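Local coordinates for protein ribose 5-phosphate isomerase (Giardia lamblia, PDB 3S5P) that probably interconverts ribose 5-phosphate and ribulose 5-phosphate in the pentose phosphate pathway, at residues 130-133 against 134-138. Sequence-based numbering, arbitrary orientation.
Sequences RTTG and PEVAA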
# COMPACT_ATOMS: atom_id res chain seq x y z
N ARG A 130 -9.40 -4.27 10.88
CA ARG A 130 -9.34 -5.69 11.23
C ARG A 130 -7.90 -6.14 11.51
O ARG A 130 -7.69 -7.23 12.03
CB ARG A 130 -9.88 -6.55 10.09
CG ARG A 130 -11.33 -6.39 9.73
CD ARG A 130 -11.66 -7.43 8.63
NE ARG A 130 -12.98 -7.26 8.02
CZ ARG A 130 -14.00 -8.11 8.18
NH1 ARG A 130 -13.86 -9.20 8.93
NH2 ARG A 130 -15.17 -7.87 7.59
N THR A 131 -6.93 -5.33 11.11
CA THR A 131 -5.51 -5.77 11.15
C THR A 131 -4.65 -4.90 12.07
O THR A 131 -3.59 -5.32 12.49
CB THR A 131 -4.85 -5.78 9.75
OG1 THR A 131 -4.89 -4.46 9.17
CG2 THR A 131 -5.54 -6.80 8.83
N THR A 132 -5.13 -3.70 12.37
CA THR A 132 -4.34 -2.73 13.13
C THR A 132 -5.05 -2.32 14.39
O THR A 132 -6.23 -1.99 14.34
CB THR A 132 -4.08 -1.45 12.32
OG1 THR A 132 -4.00 -1.80 10.94
CG2 THR A 132 -2.76 -0.81 12.75
N GLY A 133 -4.32 -2.36 15.50
CA GLY A 133 -4.84 -2.01 16.80
C GLY A 133 -5.04 -0.53 16.91
O GLY A 133 -4.33 0.24 16.26
N PRO A 134 -6.01 -0.10 17.73
CA PRO A 134 -6.34 1.31 17.81
C PRO A 134 -5.16 2.25 18.17
O PRO A 134 -5.08 3.34 17.64
CB PRO A 134 -7.44 1.39 18.89
CG PRO A 134 -7.88 -0.03 19.13
CD PRO A 134 -6.77 -0.93 18.69
N GLU A 135 -4.26 1.82 19.05
CA GLU A 135 -3.17 2.70 19.48
C GLU A 135 -2.10 2.79 18.42
O GLU A 135 -1.53 3.85 18.21
CB GLU A 135 -2.59 2.30 20.86
CG GLU A 135 -3.54 2.52 22.04
CD GLU A 135 -3.98 3.97 22.26
OE1 GLU A 135 -3.38 4.89 21.69
OE2 GLU A 135 -4.93 4.20 23.02
N VAL A 136 -1.85 1.71 17.71
CA VAL A 136 -0.91 1.73 16.58
C VAL A 136 -1.49 2.55 15.43
O VAL A 136 -0.76 3.28 14.77
CB VAL A 136 -0.54 0.28 16.12
CG1 VAL A 136 0.26 0.26 14.82
CG2 VAL A 136 0.24 -0.42 17.20
N ALA A 137 -2.79 2.44 15.20
CA ALA A 137 -3.45 3.21 14.16
C ALA A 137 -3.35 4.70 14.47
O ALA A 137 -3.12 5.51 13.59
CB ALA A 137 -4.91 2.78 14.02
N ALA A 138 -3.54 5.07 15.74
CA ALA A 138 -3.42 6.49 16.14
C ALA A 138 -1.98 6.99 16.00
O ALA A 138 -1.76 8.14 15.66
CB ALA A 138 -3.95 6.72 17.57
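Thr132 and Val136 meet through their methyl groups where the loop after strand 124-128 runs into helix 134-146, a small example of how the first turn of a helix is closed. The touch is methyl against methyl, with Thr132 CG2 3.8 Å from Val136 CG1; the two side chains cross at about a right angle. On the valine, CG1 stands anti to the backbone N (chi1 172°), which turns this branch to the threonine. The same Thr132 methyl lies against the first turn, its CG2 4.1 Å from Ala137 N. Its hydroxyl serves the other side of the junction: OG1 hydrogen-bonds to Gly128 O, tying the loop just before the helix to the end of strand 124-128.

Gly133 occupies the N-cap position, and its carbonyl accepts the hydrogen bond that opens the helical pattern, with Ala137 N 2.9 Å from Gly133 O and an N-H...O angle of 160°. Ala138 N continues the pattern, 3.0 Å from Pro134 O. The Ala137 methyl flanks the first of these bonds, its CB 3.4 Å from Gly133 O. Pro134 fills the first helical position, where its lack of an N-H costs no intrahelical bond. Helix 33-45 packs alongside: Ala137 touches Leu35, Pro134 touches Phe38, and Glu135 OE2 forms a salt bridge with Arg42 NH2.

The junction is a strand-to-helix connection of a parallel alpha/beta fold. Its chemistry implies a division of labour: the helix itself satisfies the N-cap carbonyl, while the threonine's two branches face different surroundings, the hydroxyl a strand-end carbonyl and the methyl a valine.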